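Local coordinates for protein enoyl-CoA hydratase/isomerase (Pseudomonas aeruginosa, PDB 3LAO) that probably hydrates the double bond of a steroid side-chain enoyl-CoA thioester, working as a homotrimer of the enoyl-CoA hydratase/isomerase family, at residues Arg19-Leu24 against Glu56-Val61; Asp43-Met48 against Val94-Val99; Arg104-Val109 against Ala214-Leu219; Val110-Thr115 against Arg134-Ala139; Thr154-Arg159 against Gln224-Gly229. All coordinates share one frame; numbering follows the deposited sequence. Where two conformers were deposited one is given.

How the interactions relate
Interactions 1, 3 and 4 all involve the six-stranded sheet: interaction 1 pairs two of its strands, and interactions 3 and 4 use the start and the end of strand 108-112. Interaction 2 holds helix 38-53, the helix that links the two strands of interaction 1, against a loop. Interactions 1 to 4 are buried; interaction 5 lies at the subunit boundary and is only partly buried. The chemistry follows the place: backbone hydrogen bonds dominate interaction 1, apolar packing interactions 2 and 3, a glycine carbonyl interaction 4, and arginines interaction 5. Lys106 NZ, bonded to Ser57 O, ties interaction 3 to interaction 1, while Arg156 bonds to the carbonyls of Trp97 and Gly98, joining interactions 2 and 5.

Interaction 1: residues Arg19-Leu24 against Glu56-Val61; sequences RGHLFL and ESRCAV
The imidazole of His21 has the guanidinium of Arg58 laid over one face, NE of Arg58 standing 3.5 Å above the centre of the His21 ring with the two planes 25° apart. At the edge of the same ring, in its plane, is Glu56 O, 3.2 Å from His21 CD2. Arg58 gets there as an extended chain from CG to NE, running beside His21 in the same direction, so that CD adds a CH-pi contact; its NH1 goes on to bond Ala208 O. Beside this stack starts the parallel pairing of strands 22-27 and 59-64, the two strands of a beta-alpha-beta unit whose connecting helix is 38-53. His21 O accepts a nearly straight bond from Arg58 N (2.7 Å, 175°) and a weak one from Cys59 N. Phe23 N then bonds Cys59 O at 2.8 Å, and Val61 N bonds Phe23 O at 2.7 Å. Leu22, Cys59 and Val61 share the face that meets helix 196-209; Phe23 and Ala60 lie on the other, toward helix 38-53. Chi1 of Phe23 (-170°) sets CG anti to the backbone N; from there CD2 of the ring lies 3.6 Å from Ser57 OG, a hydroxyl that is hydrogen-bonded to Ser54 OG and Gln18 NE2.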
# COMPACT_ATOMS: atom_id res chain seq x y z
N ARG B 19 15.75 -16.00 -25.63
CA ARG B 19 17.15 -16.07 -25.26
C ARG B 19 17.33 -16.93 -23.98
O ARG B 19 17.26 -16.43 -22.86
CB ARG B 19 17.70 -14.66 -25.12
CG ARG B 19 19.19 -14.62 -25.02
CD ARG B 19 19.68 -13.23 -24.69
NE ARG B 19 19.36 -12.31 -25.77
CZ ARG B 19 19.70 -11.03 -25.78
NH1 ARG B 19 20.38 -10.51 -24.76
NH2 ARG B 19 19.36 -10.25 -26.80
N GLY B 20 17.59 -18.22 -24.17
CA GLY B 20 17.50 -19.18 -23.09
C GLY B 20 16.11 -19.19 -22.49
O GLY B 20 15.12 -19.33 -23.22
N HIS B 21 16.02 -19.03 -21.17
CA HIS B 21 14.72 -18.97 -20.52
C HIS B 21 14.09 -17.56 -20.57
O HIS B 21 13.02 -17.32 -19.99
CB HIS B 21 14.81 -19.49 -19.05
CG HIS B 21 15.15 -20.95 -18.96
ND1 HIS B 21 16.17 -21.43 -18.17
CD2 HIS B 21 14.63 -22.03 -19.60
CE1 HIS B 21 16.26 -22.74 -18.31
NE2 HIS B 21 15.33 -23.13 -19.18
N LEU B 22 14.76 -16.61 -21.23
CA LEU B 22 14.21 -15.25 -21.30
C LEU B 22 13.45 -15.00 -22.61
O LEU B 22 13.85 -15.46 -23.69
CB LEU B 22 15.32 -14.21 -21.15
CG LEU B 22 16.21 -14.32 -19.92
CD1 LEU B 22 17.00 -13.08 -19.79
CD2 LEU B 22 15.36 -14.57 -18.65
N PHE B 23 12.34 -14.27 -22.49
CA PHE B 23 11.51 -13.97 -23.65
C PHE B 23 11.58 -12.44 -23.85
O PHE B 23 11.05 -11.66 -23.02
CB PHE B 23 10.07 -14.50 -23.47
CG PHE B 23 9.23 -14.43 -24.72
CD1 PHE B 23 8.47 -13.33 -25.00
CD2 PHE B 23 9.24 -15.46 -25.63
CE1 PHE B 23 7.75 -13.24 -26.17
CE2 PHE B 23 8.52 -15.38 -26.79
CZ PHE B 23 7.77 -14.26 -27.05
N LEU B 24 12.27 -12.00 -24.90
CA LEU B 24 12.46 -10.55 -25.09
C LEU B 24 11.46 -9.92 -26.06
O LEU B 24 11.33 -10.36 -27.19
CB LEU B 24 13.89 -10.23 -25.54
CG LEU B 24 15.02 -10.35 -24.50
CD1 LEU B 24 14.94 -11.58 -23.71
CD2 LEU B 24 16.34 -10.32 -25.21
N GLU B 56 9.11 -22.85 -21.93
CA GLU B 56 10.47 -22.67 -21.45
C GLU B 56 10.85 -21.22 -21.23
O GLU B 56 12.00 -20.90 -20.93
CB GLU B 56 11.48 -23.28 -22.44
CG GLU B 56 10.86 -23.97 -23.65
CD GLU B 56 10.56 -23.02 -24.81
OE1 GLU B 56 9.49 -23.18 -25.45
OE2 GLU B 56 11.41 -22.14 -25.09
N SER B 57 9.91 -20.31 -21.40
CA SER B 57 10.22 -18.95 -21.05
C SER B 57 9.87 -18.83 -19.58
O SER B 57 8.80 -19.27 -19.16
CB SER B 57 9.41 -17.98 -21.90
OG SER B 57 9.70 -18.17 -23.28
N ARG B 58 10.78 -18.30 -18.79
CA ARG B 58 10.57 -18.19 -17.38
C ARG B 58 10.41 -16.77 -16.97
O ARG B 58 9.92 -16.49 -15.88
CB ARG B 58 11.73 -18.79 -16.61
CG ARG B 58 11.72 -20.28 -16.65
CD ARG B 58 13.01 -20.82 -16.03
NE ARG B 58 13.17 -22.26 -16.20
CZ ARG B 58 13.73 -23.04 -15.28
NH1 ARG B 58 14.16 -22.52 -14.13
NH2 ARG B 58 13.86 -24.35 -15.50
N CYS B 59 10.81 -15.86 -17.84
CA CYS B 59 10.62 -14.46 -17.58
C CYS B 59 10.62 -13.68 -18.91
O CYS B 59 11.32 -14.01 -19.88
CB CYS B 59 11.75 -13.98 -16.68
SG CYS B 59 11.53 -12.32 -15.96
N ALA B 60 9.79 -12.65 -18.97
CA ALA B 60 9.71 -11.85 -20.17
C ALA B 60 10.41 -10.51 -19.88
O ALA B 60 10.28 -9.96 -18.78
CB ALA B 60 8.26 -11.64 -20.51
N VAL B 61 11.16 -9.99 -20.84
CA VAL B 61 11.68 -8.62 -20.70
C VAL B 61 11.08 -7.70 -21.76
O VAL B 61 11.29 -7.89 -22.98
CB VAL B 61 13.20 -8.59 -20.83
CG1 VAL B 61 13.69 -7.18 -20.62
CG2 VAL B 61 13.83 -9.57 -19.83

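Interaction 2: residues Asp43-Met48 against Val94-Val99; sequences DLALAM and VDPWGV
Leu44 and Pro96 lie alongside each other, pointing opposite ways, and they make the closest approach between apolar side chains here: Leu44 CG comes to 3.4 Å from Pro96 CG, and CD2 of Leu44 lies 3.6 Å from Pro96 CB. Leu44 has CG anti to the backbone N (chi1 174°), which carries the branch point off the helix to the proline; the same CD2 also brushes Trp97 CZ3, more loosely. One residue on, Ala45 presents its methyl to the neighbouring ring carbon, CB standing 3.9 Å from Pro96 CD. A turn further along the helix is Met48, a selenomethionine; its CB faces Val94 CB at 3.9 Å. The loop is anchored to the helix backbone by Val94 N, which bonds Ala45 O at 3.0 Å from well above the carbonyl plane, while Val94 O sits 3.2 Å from Ala45 CA. Pro96 is the second residue of a type I turn from Asp95 to Gly98, with Asp95 OD2 bonded to Val99 N; Leu123 of helix 119-125 packs on Pro96 and Trp97. Helix 38-53 is the connection of the beta-alpha-beta unit of strands 22-27 and 59-64, and Ile25 of the first strand touches Leu44 and Met48. The contact is thus mostly aliphatic, Pro96 against Leu44 and Ala45, and its one hydrogen bond, Val94 N to Ala45 O, is the directional element.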
# COMPACT_ATOMS: atom_id res chain seq x y z
N ASP B 43 -0.07 -6.41 -31.54
CA ASP B 43 1.14 -7.18 -31.65
C ASP B 43 1.82 -7.43 -30.28
O ASP B 43 2.25 -8.54 -30.00
CB ASP B 43 2.09 -6.57 -32.68
CG ASP B 43 3.11 -7.57 -33.19
OD1 ASP B 43 2.78 -8.79 -33.28
OD2 ASP B 43 4.22 -7.15 -33.48
N LEU B 44 1.89 -6.40 -29.43
CA LEU B 44 2.34 -6.53 -28.05
C LEU B 44 1.48 -7.56 -27.24
O LEU B 44 2.02 -8.44 -26.58
CB LEU B 44 2.41 -5.14 -27.34
CG LEU B 44 2.74 -5.14 -25.81
CD1 LEU B 44 4.06 -5.85 -25.53
CD2 LEU B 44 2.81 -3.76 -25.18
N ALA B 45 0.15 -7.47 -27.31
CA ALA B 45 -0.71 -8.45 -26.67
C ALA B 45 -0.48 -9.87 -27.19
O ALA B 45 -0.49 -10.82 -26.41
CB ALA B 45 -2.16 -8.08 -26.79
N LEU B 46 -0.24 -10.02 -28.50
CA LEU B 46 0.11 -11.34 -29.08
C LEU B 46 1.45 -11.88 -28.62
O LEU B 46 1.59 -13.07 -28.39
CB LEU B 46 0.04 -11.33 -30.61
CG LEU B 46 -1.37 -11.38 -31.19
CD1 LEU B 46 -1.33 -11.32 -32.71
CD2 LEU B 46 -2.16 -12.60 -30.73
N ALA B 47 2.45 -11.00 -28.54
CA ALA B 47 3.75 -11.32 -27.97
C ALA B 47 3.62 -11.78 -26.50
O ALA B 47 4.28 -12.74 -26.09
CB ALA B 47 4.68 -10.12 -28.07
N MSE B 48 2.79 -11.11 -25.70
CA MSE B 48 2.58 -11.59 -24.33
C MSE B 48 1.87 -12.95 -24.29
O MSE B 48 2.28 -13.83 -23.56
CB MSE B 48 1.82 -10.58 -23.48
CG MSE B 48 2.42 -10.50 -22.10
SE MSE B 48 4.09 -9.49 -22.12
CE MSE B 48 3.37 -7.67 -22.06
N VAL B 94 -2.73 -11.38 -24.54
CA VAL B 94 -2.89 -11.00 -23.12
C VAL B 94 -2.72 -9.48 -23.04
O VAL B 94 -1.81 -8.93 -23.66
CB VAL B 94 -1.76 -11.65 -22.29
CG1 VAL B 94 -1.80 -11.20 -20.85
CG2 VAL B 94 -1.82 -13.18 -22.43
N ASP B 95 -3.60 -8.79 -22.32
CA ASP B 95 -3.54 -7.35 -22.16
C ASP B 95 -2.24 -6.93 -21.43
O ASP B 95 -2.02 -7.30 -20.28
CB ASP B 95 -4.76 -6.89 -21.38
CG ASP B 95 -4.82 -5.39 -21.20
OD1 ASP B 95 -3.88 -4.72 -21.66
OD2 ASP B 95 -5.79 -4.88 -20.60
N PRO B 96 -1.36 -6.20 -22.13
CA PRO B 96 -0.15 -5.65 -21.54
C PRO B 96 -0.45 -4.81 -20.31
O PRO B 96 0.28 -4.86 -19.35
CB PRO B 96 0.39 -4.74 -22.65
CG PRO B 96 -0.04 -5.48 -23.90
CD PRO B 96 -1.42 -5.95 -23.58
N TRP B 97 -1.51 -4.02 -20.38
CA TRP B 97 -1.94 -3.22 -19.27
C TRP B 97 -2.55 -3.97 -18.09
O TRP B 97 -2.88 -3.38 -17.08
CB TRP B 97 -2.84 -2.11 -19.78
CG TRP B 97 -1.94 -1.07 -20.40
CD1 TRP B 97 -1.38 -0.01 -19.78
CD2 TRP B 97 -1.43 -1.06 -21.74
NE1 TRP B 97 -0.58 0.69 -20.64
CE2 TRP B 97 -0.59 0.06 -21.86
CE3 TRP B 97 -1.61 -1.89 -22.84
CZ2 TRP B 97 0.06 0.38 -23.04
CZ3 TRP B 97 -0.95 -1.58 -24.02
CH2 TRP B 97 -0.13 -0.45 -24.11
N GLY B 98 -2.68 -5.28 -18.24
CA GLY B 98 -3.29 -6.13 -17.23
C GLY B 98 -4.67 -5.74 -16.72
O GLY B 98 -4.99 -5.96 -15.56
N VAL B 99 -5.50 -5.16 -17.58
CA VAL B 99 -6.81 -4.71 -17.12
C VAL B 99 -7.91 -5.67 -17.54
O VAL B 99 -8.86 -5.92 -16.80
CB VAL B 99 -7.08 -3.26 -17.58
CG1 VAL B 99 -8.53 -2.90 -17.45
CG2 VAL B 99 -6.22 -2.29 -16.76

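Interaction 3: residues Arg104-Val109 against Ala214-Leu219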
# COMPACT_ATOMS: atom_id res chain seq x y z
N ARG B 104 -1.67 -12.10 -17.12
CA ARG B 104 -0.46 -12.90 -17.19
C ARG B 104 -0.34 -13.74 -15.93
O ARG B 104 -1.01 -13.51 -14.92
CB ARG B 104 0.79 -12.03 -17.36
CG ARG B 104 1.13 -11.15 -16.16
CD ARG B 104 2.34 -10.22 -16.46
NE ARG B 104 2.45 -9.23 -15.40
CZ ARG B 104 3.22 -9.38 -14.32
NH1 ARG B 104 3.98 -10.46 -14.20
NH2 ARG B 104 3.26 -8.43 -13.37
N SER B 105 0.53 -14.73 -15.98
CA SER B 105 0.72 -15.55 -14.81
C SER B 105 2.20 -15.88 -14.63
O SER B 105 2.54 -16.68 -13.80
CB SER B 105 -0.10 -16.83 -14.98
OG SER B 105 0.32 -17.52 -16.12
N LYS B 106 3.05 -15.28 -15.46
CA LYS B 106 4.50 -15.41 -15.37
C LYS B 106 5.11 -14.01 -15.26
O LYS B 106 4.43 -13.02 -15.46
CB LYS B 106 5.05 -16.12 -16.59
CG LYS B 106 4.57 -17.54 -16.70
CD LYS B 106 5.48 -18.32 -17.66
CE LYS B 106 4.92 -18.38 -19.06
NZ LYS B 106 5.98 -18.97 -19.94
N PRO B 107 6.39 -13.93 -14.88
CA PRO B 107 6.98 -12.64 -14.49
C PRO B 107 7.28 -11.73 -15.64
O PRO B 107 7.61 -12.18 -16.69
CB PRO B 107 8.30 -13.05 -13.80
CG PRO B 107 8.04 -14.43 -13.32
CD PRO B 107 7.18 -15.07 -14.38
N LEU B 108 7.20 -10.43 -15.42
CA LEU B 108 7.58 -9.48 -16.45
C LEU B 108 8.50 -8.43 -15.87
O LEU B 108 8.25 -7.89 -14.80
CB LEU B 108 6.34 -8.83 -17.04
CG LEU B 108 6.54 -7.66 -18.00
CD1 LEU B 108 7.10 -8.17 -19.26
CD2 LEU B 108 5.18 -7.13 -18.24
N VAL B 109 9.59 -8.16 -16.56
CA VAL B 109 10.54 -7.17 -16.15
C VAL B 109 10.52 -6.14 -17.27
O VAL B 109 10.41 -6.50 -18.44
CB VAL B 109 11.96 -7.76 -16.07
CG1 VAL B 109 13.01 -6.63 -16.03
CG2 VAL B 109 12.08 -8.68 -14.88
N ALA B 214 7.20 -22.49 -8.28
CA ALA B 214 7.15 -21.70 -7.06
C ALA B 214 6.96 -20.21 -7.44
O ALA B 214 6.19 -19.52 -6.79
CB ALA B 214 8.41 -21.94 -6.19
N VAL B 215 7.63 -19.75 -8.51
CA VAL B 215 7.49 -18.39 -8.99
C VAL B 215 6.00 -18.13 -9.37
O VAL B 215 5.36 -17.18 -8.88
CB VAL B 215 8.44 -18.07 -10.18
CG1 VAL B 215 7.94 -16.84 -10.98
CG2 VAL B 215 9.86 -17.85 -9.71
N ARG B 216 5.46 -19.02 -10.18
CA ARG B 216 4.07 -18.93 -10.58
C ARG B 216 3.11 -18.84 -9.40
O ARG B 216 2.21 -18.01 -9.42
CB ARG B 216 3.68 -20.07 -11.52
CG ARG B 216 4.30 -19.91 -12.95
CD ARG B 216 3.62 -20.74 -14.05
NE ARG B 216 4.12 -22.12 -14.15
CZ ARG B 216 5.12 -22.52 -14.95
NH1 ARG B 216 5.49 -23.80 -14.95
NH2 ARG B 216 5.75 -21.66 -15.74
N ALA B 217 3.31 -19.68 -8.39
CA ALA B 217 2.42 -19.68 -7.23
C ALA B 217 2.63 -18.41 -6.37
O ALA B 217 1.70 -17.90 -5.77
CB ALA B 217 2.65 -20.91 -6.42
N ALA B 218 3.86 -17.90 -6.33
CA ALA B 218 4.08 -16.61 -5.69
C ALA B 218 3.25 -15.50 -6.35
O ALA B 218 2.52 -14.76 -5.62
CB ALA B 218 5.57 -16.27 -5.65
N LEU B 219 3.30 -15.42 -7.70
CA LEU B 219 2.60 -14.36 -8.46
C LEU B 219 1.12 -14.46 -8.22
O LEU B 219 0.44 -13.44 -8.00
CB LEU B 219 2.85 -14.42 -9.96
CG LEU B 219 4.16 -13.78 -10.38
CD1 LEU B 219 4.48 -14.18 -11.79
CD2 LEU B 219 4.14 -12.26 -10.23
O HOH W 1 0.77 -17.25 -11.71
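Leu219 meets the chain around Pro107 with one methyl, and following it outward shows how. CB and CG make no close approach to residues 104-109; CG stands anti to the carbonyl carbon (chi1 -81°) and serves to carry the two methyls across. CD1 then lands on the peptide between Lys106 and Pro107, 3.5 Å from Lys106 C, and also touches Pro107 CD at 3.8 Å. CD2, the other branch, reaches only loosely toward Arg104 NH1. Pro107 also meets Val215: its CG is 3.4 Å from Val215 CG1, a close aliphatic meeting one helical turn before Leu219. Arg216 runs alongside Lys106, with Lys106 CD at the edge of the Arg216 guanidinium, 3.9 Å from NH2. The lysine's ammonium turns instead to the carbonyls of Tyr51 and Ser57. Water 1 bridges the backbones, 2.8 Å from Ser105 O and 2.8 Å from Arg216 O. Within 104-109, Arg104 NH1 bonds Lys106 O at 2.9 Å, and the same nitrogen makes a salt bridge with Asp128. Helix 212-222 also packs through Ala214, Val215, Ala217 and Ala218 on a neighbouring subunit, so here the lead-in to strand 108-112 of the main sheet meets a helix of the C-terminal helical part, the part that takes up trimer contacts in the crotonase fold.

Interaction 4: residues Val110-Thr115 against Arg134-Ala139; sequences VAVQGT and RGTRFA
Gly114 and Arg137 form the tight point where, in this crotonase fold, the chain leaves strand 108-112 of the main sheet and enters strand 115-117 of the small one, which pairs in parallel with strand 137-139. Gly114 O accepts Arg137 N at 2.7 Å and also has Thr136 CA 3.3 Å away, so the carbonyl takes one hydrogen bond and a CA-H...O contact. Gly114 takes a positive phi (72°) at this bend, and the touching runs of chain lie 77° apart in direction. Deeper in, Val112 CG2 packs at 4.2 Å on Phe138 CZ, a buried apolar contact that Phe176 extends by meeting the Phe138 ring. The solvent side is looser. Arg137 is exposed, and its side chain comes no nearer to that of Thr115 than 4.2 Å, NH1 to OG1, the two crossing obliquely; its guanidinium pairs with Glu175 through NH2 instead. Thr136 links the two sides: its hydroxyl bonds to Ala133 O, while its methyl CG2 lies 3.6 Å from Gly114 O. That same OG1, placed beside the Thr136 backbone N by chi1 of -63°, also receives a weak, bent hydrogen bond from Gly114 N at 3.3 Å and stands 3.3 Å from Gln113 CA.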
# COMPACT_ATOMS: atom_id res chain seq x y z
N VAL B 110 10.60 -4.86 -16.92
CA VAL B 110 10.56 -3.86 -17.94
C VAL B 110 11.70 -2.86 -17.82
O VAL B 110 12.04 -2.40 -16.71
CB VAL B 110 9.19 -3.13 -17.96
CG1 VAL B 110 8.99 -2.27 -16.65
CG2 VAL B 110 9.13 -2.27 -19.20
N ALA B 111 12.29 -2.52 -18.97
CA ALA B 111 13.32 -1.48 -19.07
C ALA B 111 12.81 -0.25 -19.83
O ALA B 111 12.32 -0.38 -20.95
CB ALA B 111 14.57 -2.05 -19.78
N VAL B 112 12.94 0.94 -19.25
CA VAL B 112 12.46 2.18 -19.88
C VAL B 112 13.51 3.30 -19.94
O VAL B 112 14.27 3.52 -19.00
CB VAL B 112 11.30 2.81 -19.12
CG1 VAL B 112 10.15 1.83 -18.95
CG2 VAL B 112 11.79 3.24 -17.83
N GLN B 113 13.45 4.07 -21.02
CA GLN B 113 14.38 5.17 -21.25
C GLN B 113 13.71 6.33 -21.97
O GLN B 113 12.76 6.15 -22.76
CB GLN B 113 15.54 4.71 -22.13
CG GLN B 113 15.21 4.67 -23.63
CD GLN B 113 14.49 3.40 -24.07
OE1 GLN B 113 13.56 2.93 -23.40
NE2 GLN B 113 14.88 2.87 -25.24
N GLY B 114 14.25 7.52 -21.73
CA GLY B 114 13.84 8.72 -22.43
C GLY B 114 12.47 9.27 -22.05
O GLY B 114 12.34 10.00 -21.07
N THR B 115 11.47 8.91 -22.85
CA THR B 115 10.14 9.45 -22.76
C THR B 115 9.16 8.34 -22.40
O THR B 115 9.22 7.26 -22.96
CB THR B 115 9.72 10.08 -24.09
OG1 THR B 115 9.99 11.47 -24.07
CG2 THR B 115 8.26 9.88 -24.35
N ARG B 134 18.49 7.01 -15.90
CA ARG B 134 18.51 8.34 -15.31
C ARG B 134 18.08 9.36 -16.35
O ARG B 134 18.52 9.30 -17.51
CB ARG B 134 19.91 8.66 -14.84
CG ARG B 134 20.10 10.03 -14.24
CD ARG B 134 21.19 9.96 -13.17
NE ARG B 134 20.69 9.35 -11.94
CZ ARG B 134 21.14 8.21 -11.42
NH1 ARG B 134 22.13 7.53 -12.01
NH2 ARG B 134 20.61 7.75 -10.29
N GLY B 135 17.19 10.28 -15.98
CA GLY B 135 16.75 11.27 -16.94
C GLY B 135 15.55 10.86 -17.79
O GLY B 135 15.11 11.62 -18.65
N THR B 136 15.01 9.67 -17.56
CA THR B 136 13.79 9.30 -18.23
C THR B 136 12.69 10.21 -17.70
O THR B 136 12.70 10.58 -16.53
CB THR B 136 13.45 7.84 -17.93
OG1 THR B 136 14.49 6.99 -18.45
CG2 THR B 136 12.08 7.47 -18.50
N ARG B 137 11.74 10.57 -18.54
CA ARG B 137 10.72 11.53 -18.18
C ARG B 137 9.36 10.88 -18.22
O ARG B 137 9.04 10.20 -19.15
CB ARG B 137 10.67 12.68 -19.18
CG ARG B 137 11.91 13.55 -19.26
CD ARG B 137 11.89 14.28 -20.63
NE ARG B 137 11.10 15.53 -20.65
CZ ARG B 137 10.50 16.05 -21.74
NH1 ARG B 137 10.55 15.42 -22.92
NH2 ARG B 137 9.83 17.20 -21.64
N PHE B 138 8.53 11.20 -17.25
CA PHE B 138 7.24 10.57 -17.13
C PHE B 138 6.24 11.66 -17.00
O PHE B 138 6.48 12.68 -16.31
CB PHE B 138 7.20 9.76 -15.82
CG PHE B 138 8.18 8.61 -15.77
CD1 PHE B 138 9.44 8.77 -15.20
CD2 PHE B 138 7.84 7.36 -16.30
CE1 PHE B 138 10.36 7.67 -15.16
CE2 PHE B 138 8.75 6.24 -16.27
CZ PHE B 138 9.99 6.39 -15.69
N ALA B 139 5.07 11.45 -17.59
CA ALA B 139 3.98 12.32 -17.20
C ALA B 139 2.65 11.72 -17.57
O ALA B 139 2.53 10.99 -18.53
CB ALA B 139 4.17 13.77 -17.82

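Interaction 5: residues Thr154-Arg159 against Gln224-Gly229; sequences TVRFPR and QGRDEG
Val155 and Asp227 bring their backbones to 6.0 Å from CA to CA, where the type I turn from Gly225 to Glu228 comes up beside the helix that runs to residue 161. The side chains then do the joining. Arg156, bent at chi2 (-145°), forms a salt bridge with Asp227: NE is 3.0 Å from OD1, which it meets from above the carboxylate plane, and NH2 makes a weaker bond to OD2 at 3.3 Å. The carboxylate and guanidinium planes are 67° apart, so this is not a flat two-pronged fit. Arg226 comes in over one face, crossing Arg156 at about a right angle; NE of Arg156 stands 3.5 Å above the centre of the Arg226 guanidinium, the planes 31° apart. Further along, Arg159 NH1 bonds Glu228 O at 2.9 Å, lying in the carbonyl plane, with Val155 CG1 over one face of its guanidinium. Val155 CG2 rests 3.7 Å from Asp227 O. The contact lies at the trimer interface of this crotonase-family enzyme, whose substrate probably binds in tunnels between subunits: Arg226 makes a cation-pi contact with Trp163 of the third subunit, and Arg159 packs on Arg159 of the second. Arg156 NH1 also salt-bridges Glu122, and the Trp97 and Gly98 carbonyls take further N-H groups of Arg156. Two like-charged guanidiniums can probably lie this close because the carboxylate of Asp227 offsets the repulsion; within the chain, Arg156 and Arg159 tie the turn to the helix.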
# COMPACT_ATOMS: atom_id res chain seq x y z
N THR B 154 -4.60 4.33 -13.10
CA THR B 154 -4.96 3.11 -12.42
C THR B 154 -4.85 3.27 -10.94
O THR B 154 -4.46 4.30 -10.44
CB THR B 154 -4.00 1.99 -12.82
OG1 THR B 154 -2.81 2.58 -13.37
CG2 THR B 154 -4.67 1.09 -13.83
N VAL B 155 -5.18 2.19 -10.24
CA VAL B 155 -4.97 2.10 -8.81
C VAL B 155 -3.52 1.77 -8.47
O VAL B 155 -3.08 1.95 -7.32
CB VAL B 155 -5.81 0.99 -8.25
CG1 VAL B 155 -6.43 1.43 -6.93
CG2 VAL B 155 -6.85 0.63 -9.28
N ARG B 156 -2.79 1.26 -9.47
CA ARG B 156 -1.41 0.84 -9.27
C ARG B 156 -0.56 2.03 -8.83
O ARG B 156 0.24 1.93 -7.89
CB ARG B 156 -0.85 0.16 -10.52
CG ARG B 156 -1.72 -1.02 -10.93
CD ARG B 156 -0.93 -2.20 -11.51
NE ARG B 156 -1.85 -3.27 -11.89
CZ ARG B 156 -2.27 -3.54 -13.13
NH1 ARG B 156 -1.81 -2.83 -14.18
NH2 ARG B 156 -3.15 -4.53 -13.31
N PHE B 157 -0.76 3.16 -9.49
CA PHE B 157 -0.03 4.36 -9.14
C PHE B 157 -0.21 4.71 -7.63
O PHE B 157 0.78 4.81 -6.89
CB PHE B 157 -0.45 5.49 -10.08
CG PHE B 157 0.58 6.59 -10.21
CD1 PHE B 157 1.43 6.90 -9.16
CD2 PHE B 157 0.66 7.35 -11.36
CE1 PHE B 157 2.34 7.91 -9.26
CE2 PHE B 157 1.57 8.38 -11.47
CZ PHE B 157 2.41 8.67 -10.40
N PRO B 158 -1.48 4.84 -7.15
CA PRO B 158 -1.65 5.15 -5.71
C PRO B 158 -1.14 4.04 -4.79
O PRO B 158 -0.62 4.38 -3.74
CB PRO B 158 -3.16 5.32 -5.54
CG PRO B 158 -3.69 5.59 -6.94
CD PRO B 158 -2.73 5.03 -7.93
N ARG B 159 -1.31 2.77 -5.17
CA ARG B 159 -0.73 1.64 -4.42
C ARG B 159 0.77 1.78 -4.29
O ARG B 159 1.29 1.66 -3.20
CB ARG B 159 -1.06 0.28 -5.06
CG ARG B 159 -2.53 -0.04 -5.08
CD ARG B 159 -3.15 0.16 -3.70
NE ARG B 159 -4.59 -0.08 -3.71
CZ ARG B 159 -5.49 0.78 -3.25
NH1 ARG B 159 -6.78 0.46 -3.32
NH2 ARG B 159 -5.13 1.95 -2.72
N GLN B 224 -3.79 -11.48 -5.68
CA GLN B 224 -5.05 -11.34 -4.92
C GLN B 224 -5.41 -9.92 -4.49
O GLN B 224 -4.74 -9.31 -3.64
CB GLN B 224 -5.05 -12.24 -3.70
CG GLN B 224 -4.91 -13.68 -4.05
CD GLN B 224 -5.72 -14.06 -5.28
OE1 GLN B 224 -5.22 -13.98 -6.41
NE2 GLN B 224 -6.97 -14.46 -5.08
N GLY B 225 -6.48 -9.39 -5.08
CA GLY B 225 -6.99 -8.08 -4.73
C GLY B 225 -6.01 -6.96 -5.00
O GLY B 225 -6.14 -5.87 -4.44
N ARG B 226 -5.04 -7.21 -5.86
CA ARG B 226 -4.02 -6.22 -6.17
C ARG B 226 -4.61 -4.88 -6.62
O ARG B 226 -4.17 -3.82 -6.19
CB ARG B 226 -3.07 -6.77 -7.23
CG ARG B 226 -1.93 -5.85 -7.58
CD ARG B 226 -1.38 -6.17 -8.94
NE ARG B 226 -0.19 -5.38 -9.24
CZ ARG B 226 0.47 -5.45 -10.38
NH1 ARG B 226 0.07 -6.27 -11.34
NH2 ARG B 226 1.55 -4.70 -10.57
N ASP B 227 -5.61 -4.94 -7.49
CA ASP B 227 -6.19 -3.74 -8.06
C ASP B 227 -7.52 -3.37 -7.42
O ASP B 227 -8.23 -2.51 -7.92
CB ASP B 227 -6.36 -3.90 -9.56
CG ASP B 227 -5.14 -4.53 -10.21
OD1 ASP B 227 -4.02 -4.05 -9.95
OD2 ASP B 227 -5.30 -5.49 -10.98
N GLU B 228 -7.85 -4.01 -6.31
CA GLU B 228 -9.08 -3.73 -5.59
C GLU B 228 -9.10 -2.28 -5.13
O GLU B 228 -8.17 -1.81 -4.48
CB GLU B 228 -9.23 -4.69 -4.41
CG GLU B 228 -9.45 -4.03 -3.06
CD GLU B 228 -9.91 -5.01 -2.00
OE1 GLU B 228 -9.23 -6.03 -1.80
OE2 GLU B 228 -10.96 -4.77 -1.37
N GLY B 229 -10.16 -1.55 -5.48
CA GLY B 229 -10.19 -0.12 -5.21
C GLY B 229 -10.49 0.19 -3.76
O GLY B 229 -11.02 -0.64 -3.02